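Local coordinates for particle-associated glycoside hydrolase (Acinetobacter phage Fri1, PDB 6C72) that depolymerises the capsular polysaccharide of its host Acinetobacter baumannii, serving as the phage tailspike that degrades the capsule during virus entry, at the interface of chains A and B. Residues are numbered along the deposited sequence; one frame, centred on the assembly and turned at random. Chains: chain A/B, Particle-associated glycoside hydrolase.

Three stretches of the same subunit boundary in a trimeric tailspike are described. Contacts 1 and 2 are neighbours, their C-alpha centres about 19 Å apart, and chain A supplies them from adjoining segments, A:Lys223 and A:Ile225 to contact 2, A:Asp227 and A:Ser228 to contact 1. Contact 3 lies further along the spike, about 41 Å from contact 1 and 53 Å from contact 2, where the 3-10 helix 463-468 of chain A meets the segment that follows strand 448-450 in chain B. No residue pair is shared, so the subunits are joined at separate levels, which would help hold a long trimeric spike together along its length.

Contact 1: the interface of chains A and B. Residues chain A 227-228, 255-256; chain B 260-261, 283-284.
A:Asn256 and A:Ser228 push their polar side chains between B:Glu260, B:Asn261 and B:Asn284, the close-packed part of the contact. The amide nitrogen ND2 of A:Asn256 donates to the carboxylate oxygen OE2 of B:Glu260 at 3.2 Å, on its anti lone pair and within the amide plane, although the flat groups are turned 65° apart. ND2 also donates to A:Ser228 OG at 3.1 Å, fixing the amide's rotation. That hydroxyl's one proton must be shared between B:Asn261 OD1, 3.2 Å from OG, and A:Asp227 OD2. B:Asn284 ND2 gives OD1 another donor, 2.9 Å away. Asparagine both donates and accepts, and tolerates the positive phi that A:Asn256, B:Asn261 and B:Asn284 all adopt. With CG of A:Asn256 opposite the backbone N (chi1 -169°), its amide crosses B:Asn284 at a slant.

Towards A:Ser255 the contact is looser and relies on water: the serine OG lies 2.8 Å from a water that also meets B:Asn284 OD1. A:Asp227 links the two sides, OD1 holding A:Ser255 and OD2 meeting A:Ser228 from above the carboxylate plane. Chain A gives the start of strand 255-260, chain B the ends of 255-260 and 277-283, where turns of the two parallel beta-helices face one another within the trimer.

Contact 2: the interface of chains A and B. Residues chain A 188, 191, 194, 223, 225; chain B 160, 163-164.
A:Gln188, A:Lys223 and B:Asn164 meet through hydrogen bonds that join two subunits by way of a short helix. The amide of A:Gln188 is used at both ends: its nitrogen NE2 donates to the carboxylate oxygen OE2 of B:Glu160 at 2.9 Å, while its OE1 accepts from ND2 of B:Asn164 at 3.0 Å. The glutamine chain folds back at chi2 (-74°), which turns its amide towards both helix residues. NE2 comes from above the carboxylate plane, and the two amides lie 55° apart, so neither pairing is flat. On the other side of the B:Asn164 amide, the ammonium NZ of A:Lys223 reaches OD1 at 2.8 Å, also from above the carbonyl plane. Lysine suits this span: CG opposite the backbone N (chi1 176°) and an extended chain beyond it give the reach to OD1.

Beside these bonds A:Leu191 lies between B:Glu160 and B:Ile163, its methyl CD2 4.0 Å from both B:Glu160 CG and B:Ile163 CG2. A:Ile225 CD1 packs on the same branch methyl CG2 of B:Ile163 at 3.8 Å. Branched aliphatic residues fit here by presenting methyls without polar demands.

Helix 160-165 thus turns one flank towards strands and loops of the neighbouring chain, which probably helps to hold the subunits of the spike in register.

Contact 3: the interface of chains A and B. Residues chain A 464, 467-468; chain B 459-460, 465, 468-469.
A:Tyr468 reaches into a recess formed by B:Asp460, B:Tyr468 and B:Arg469. In this trimeric tailspike depolymerase the 3-10 helix 463-468 of chain A here packs on the same segment of chain B, and each copy's tyrosine probably packs on the next round the three-fold. One face of the A:Tyr468 ring receives B:Tyr468 CB, 3.8 Å from its centroid as a CH-pi contact, and the adjoining edge of the B:Tyr468 ring, with planes 63° apart and centroids 5.5 Å apart. The opposite face is backed by CG of A:Gln467. A:Tyr468 and B:Asp460 cross at about a right angle. There the hydroxyl OH donates to the carboxylate oxygen OD2 at 2.8 Å, from above the carboxylate plane, and B:Thr465 OG1 donates to OD2 from the same face.

The guanidinium plane of B:Arg469 is turned only 23° from the ring plane. NH1 donates in that plane to A:Tyr468 OH at 3.0 Å, and CG packs on ring carbon CE1 at 3.6 Å. A salt bridge from NH1 to B:Asp460 OD2, 3.9 Å, probably helps hold both groups that grip the phenol. A tyrosine suits this place because its hydroxyl can donate to aspartate while accepting from arginine.

A:Gln467 has CG between the backbone N and the carbonyl carbon (chi1 71°); the chain extends beyond it, and OE1 accepts from the backbone N of B:Asp460 at 3.0 Å, nearly straight at the hydrogen but from above the carbonyl plane. A:Ile464 brings CD1 against B:Asp460 CA, an aliphatic tip over the backbone.

Contact 1: the interface of chains A and B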
# COMPACT_ATOMS: atom_id res chain seq x y z
N ASP A 227 14.78 -10.35 16.19
CA ASP A 227 14.07 -9.20 15.67
C ASP A 227 14.85 -8.56 14.53
O ASP A 227 16.08 -8.55 14.54
CB ASP A 227 13.85 -8.17 16.80
CG ASP A 227 12.93 -7.06 16.40
OD1 ASP A 227 11.71 -7.31 16.19
OD2 ASP A 227 13.45 -5.92 16.28
N SER A 228 14.12 -8.02 13.55
CA SER A 228 14.68 -7.27 12.42
C SER A 228 15.77 -8.07 11.68
O SER A 228 16.89 -7.62 11.49
CB SER A 228 15.22 -5.91 12.86
OG SER A 228 14.18 -5.09 13.35
N SER A 255 9.93 -9.32 14.88
CA SER A 255 9.20 -8.50 13.93
C SER A 255 10.15 -7.81 12.97
O SER A 255 11.37 -7.84 13.13
CB SER A 255 8.34 -7.46 14.66
OG SER A 255 9.17 -6.48 15.27
N ASN A 256 9.55 -7.14 11.98
CA ASN A 256 10.29 -6.34 11.01
C ASN A 256 11.25 -7.22 10.19
O ASN A 256 12.41 -6.87 9.97
CB ASN A 256 11.04 -5.20 11.71
CG ASN A 256 11.61 -4.19 10.74
OD1 ASN A 256 11.04 -3.96 9.67
ND2 ASN A 256 12.74 -3.59 11.10
N GLU B 260 14.30 4.03 10.15
CA GLU B 260 13.99 2.65 10.51
C GLU B 260 14.80 2.28 11.75
O GLU B 260 15.97 2.66 11.87
CB GLU B 260 14.30 1.67 9.35
CG GLU B 260 13.76 0.24 9.56
CD GLU B 260 14.04 -0.71 8.39
OE1 GLU B 260 14.42 -0.24 7.29
OE2 GLU B 260 13.89 -1.94 8.55
N ASN B 261 14.17 1.54 12.67
CA ASN B 261 14.83 1.04 13.87
C ASN B 261 15.39 2.18 14.71
O ASN B 261 16.45 2.06 15.34
CB ASN B 261 15.94 0.03 13.52
CG ASN B 261 15.40 -1.20 12.84
OD1 ASN B 261 14.49 -1.86 13.35
ND2 ASN B 261 15.95 -1.53 11.66
N LYS B 283 9.52 3.42 9.95
CA LYS B 283 9.22 2.00 10.06
C LYS B 283 9.94 1.43 11.28
O LYS B 283 11.16 1.58 11.42
CB LYS B 283 9.62 1.21 8.81
CG LYS B 283 9.15 -0.23 8.90
CD LYS B 283 9.99 -1.15 8.06
CE LYS B 283 9.58 -1.24 6.61
NZ LYS B 283 10.38 -2.37 6.01
N ASN B 284 9.17 0.78 12.14
CA ASN B 284 9.68 0.12 13.34
C ASN B 284 10.47 1.09 14.22
O ASN B 284 11.53 0.76 14.75
CB ASN B 284 10.52 -1.10 12.96
CG ASN B 284 10.68 -2.05 14.11
OD1 ASN B 284 9.75 -2.25 14.90
ND2 ASN B 284 11.87 -2.65 14.23
O HOH W 1 8.33 -3.93 16.15

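Contact 2: the interface of chains A and B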
# COMPACT_ATOMS: atom_id res chain seq x y z
N GLN A 188 19.23 -26.88 13.31
CA GLN A 188 19.06 -25.81 12.33
C GLN A 188 20.43 -25.37 11.83
O GLN A 188 21.46 -25.67 12.44
CB GLN A 188 18.29 -24.61 12.90
CG GLN A 188 19.05 -23.77 13.91
CD GLN A 188 19.17 -24.46 15.26
OE1 GLN A 188 18.19 -25.01 15.78
NE2 GLN A 188 20.36 -24.41 15.86
N LEU A 191 20.44 -20.12 13.60
CA LEU A 191 19.49 -19.80 14.66
C LEU A 191 19.61 -18.33 15.05
O LEU A 191 20.71 -17.85 15.36
CB LEU A 191 19.72 -20.69 15.88
CG LEU A 191 18.89 -20.40 17.13
CD1 LEU A 191 17.40 -20.64 16.90
CD2 LEU A 191 19.41 -21.21 18.31
N GLU A 194 16.28 -15.12 20.57
CA GLU A 194 15.55 -13.96 21.04
C GLU A 194 16.53 -12.88 21.49
O GLU A 194 17.65 -13.17 21.91
CB GLU A 194 14.60 -14.33 22.18
CG GLU A 194 15.28 -14.87 23.44
CD GLU A 194 15.53 -16.37 23.39
OE1 GLU A 194 15.52 -16.93 22.27
OE2 GLU A 194 15.73 -16.98 24.47
N LYS A 223 15.98 -20.43 11.45
CA LYS A 223 15.01 -20.38 12.53
C LYS A 223 15.17 -19.04 13.23
O LYS A 223 16.24 -18.73 13.76
CB LYS A 223 15.22 -21.53 13.53
CG LYS A 223 14.30 -21.47 14.72
CD LYS A 223 14.45 -22.64 15.70
CE LYS A 223 13.47 -22.42 16.87
NZ LYS A 223 13.54 -23.42 17.99
N ILE A 225 14.05 -16.39 16.05
CA ILE A 225 13.40 -15.95 17.29
C ILE A 225 13.62 -14.47 17.54
O ILE A 225 12.78 -13.84 18.20
CB ILE A 225 13.89 -16.77 18.51
CG1 ILE A 225 14.03 -18.25 18.16
CG2 ILE A 225 12.97 -16.59 19.73
CD1 ILE A 225 14.62 -19.05 19.31
N GLU B 160 22.39 -22.94 23.20
CA GLU B 160 21.49 -23.19 22.09
C GLU B 160 20.33 -24.09 22.49
O GLU B 160 19.18 -23.85 22.11
CB GLU B 160 22.24 -23.82 20.92
CG GLU B 160 21.31 -24.38 19.86
CD GLU B 160 22.03 -25.05 18.70
OE1 GLU B 160 23.18 -24.65 18.40
OE2 GLU B 160 21.43 -25.97 18.09
N ILE B 163 17.84 -22.11 24.45
CA ILE B 163 17.20 -21.16 23.55
C ILE B 163 16.14 -21.87 22.71
O ILE B 163 15.03 -21.35 22.52
CB ILE B 163 18.25 -20.46 22.67
CG1 ILE B 163 19.13 -19.54 23.53
CG2 ILE B 163 17.58 -19.69 21.56
CD1 ILE B 163 20.29 -18.91 22.79
N ASN B 164 16.43 -23.09 22.26
CA ASN B 164 15.50 -23.82 21.42
C ASN B 164 14.38 -24.49 22.22
O ASN B 164 13.27 -24.63 21.71
CB ASN B 164 16.25 -24.87 20.60
CG ASN B 164 16.77 -24.31 19.30
OD1 ASN B 164 16.26 -23.31 18.80
ND2 ASN B 164 17.80 -24.95 18.74

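Contact 3: the interface of chains A and B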
# COMPACT_ATOMS: atom_id res chain seq x y z
N ILE A 464 -22.54 -2.63 5.20
CA ILE A 464 -22.63 -1.17 5.27
C ILE A 464 -23.85 -0.67 4.50
O ILE A 464 -24.43 0.36 4.84
CB ILE A 464 -21.33 -0.53 4.74
CG1 ILE A 464 -21.35 0.98 4.92
CG2 ILE A 464 -21.09 -0.85 3.27
CD1 ILE A 464 -21.30 1.38 6.34
N GLN A 467 -29.03 -1.47 4.90
CA GLN A 467 -30.24 -0.67 5.12
C GLN A 467 -30.93 -0.29 3.82
O GLN A 467 -32.10 0.09 3.84
CB GLN A 467 -29.92 0.60 5.92
CG GLN A 467 -29.13 1.63 5.13
CD GLN A 467 -28.49 2.67 6.03
OE1 GLN A 467 -27.61 2.35 6.83
NE2 GLN A 467 -28.92 3.92 5.90
N TYR A 468 -30.24 -0.37 2.68
CA TYR A 468 -30.87 -0.13 1.39
C TYR A 468 -31.54 -1.38 0.84
O TYR A 468 -32.27 -1.29 -0.15
CB TYR A 468 -29.83 0.38 0.39
CG TYR A 468 -29.01 1.53 0.94
CD1 TYR A 468 -29.62 2.57 1.64
CD2 TYR A 468 -27.63 1.57 0.77
CE1 TYR A 468 -28.87 3.62 2.16
CE2 TYR A 468 -26.88 2.61 1.27
CZ TYR A 468 -27.50 3.64 1.96
OH TYR A 468 -26.74 4.68 2.46
N VAL B 459 -24.36 1.48 10.12
CA VAL B 459 -25.18 2.55 9.56
C VAL B 459 -24.34 3.30 8.54
O VAL B 459 -23.21 3.72 8.82
CB VAL B 459 -25.69 3.48 10.68
CG1 VAL B 459 -24.54 3.97 11.55
CG2 VAL B 459 -26.46 4.67 10.08
N ASP B 460 -24.90 3.52 7.35
CA ASP B 460 -24.21 4.22 6.28
C ASP B 460 -24.60 5.69 6.32
O ASP B 460 -25.78 6.02 6.20
CB ASP B 460 -24.55 3.63 4.92
CG ASP B 460 -23.72 4.23 3.80
OD1 ASP B 460 -22.71 4.92 4.09
OD2 ASP B 460 -24.07 4.03 2.63
N THR B 465 -23.35 7.76 -1.02
CA THR B 465 -24.61 7.02 -1.02
C THR B 465 -25.80 7.83 -0.50
O THR B 465 -26.85 7.24 -0.23
CB THR B 465 -24.47 5.74 -0.19
OG1 THR B 465 -23.95 6.08 1.10
CG2 THR B 465 -23.56 4.73 -0.89
N TYR B 468 -29.46 7.42 -1.74
CA TYR B 468 -30.28 6.28 -1.38
C TYR B 468 -31.05 6.49 -0.09
O TYR B 468 -31.93 5.69 0.25
CB TYR B 468 -29.41 5.04 -1.27
CG TYR B 468 -28.54 4.83 -2.48
CD1 TYR B 468 -29.06 4.98 -3.76
CD2 TYR B 468 -27.19 4.50 -2.34
CE1 TYR B 468 -28.27 4.79 -4.87
CE2 TYR B 468 -26.39 4.31 -3.45
CZ TYR B 468 -26.93 4.46 -4.71
OH TYR B 468 -26.13 4.27 -5.81
N ARG B 469 -30.74 7.55 0.65
CA ARG B 469 -31.38 7.81 1.93
C ARG B 469 -32.44 8.89 1.84
O ARG B 469 -33.30 8.96 2.73
CB ARG B 469 -30.33 8.16 2.99
CG ARG B 469 -29.26 7.08 3.15
CD ARG B 469 -28.38 7.28 4.38
NE ARG B 469 -27.56 8.48 4.31
CZ ARG B 469 -26.38 8.54 3.70
NH1 ARG B 469 -25.89 7.47 3.09
NH2 ARG B 469 -25.70 9.67 3.69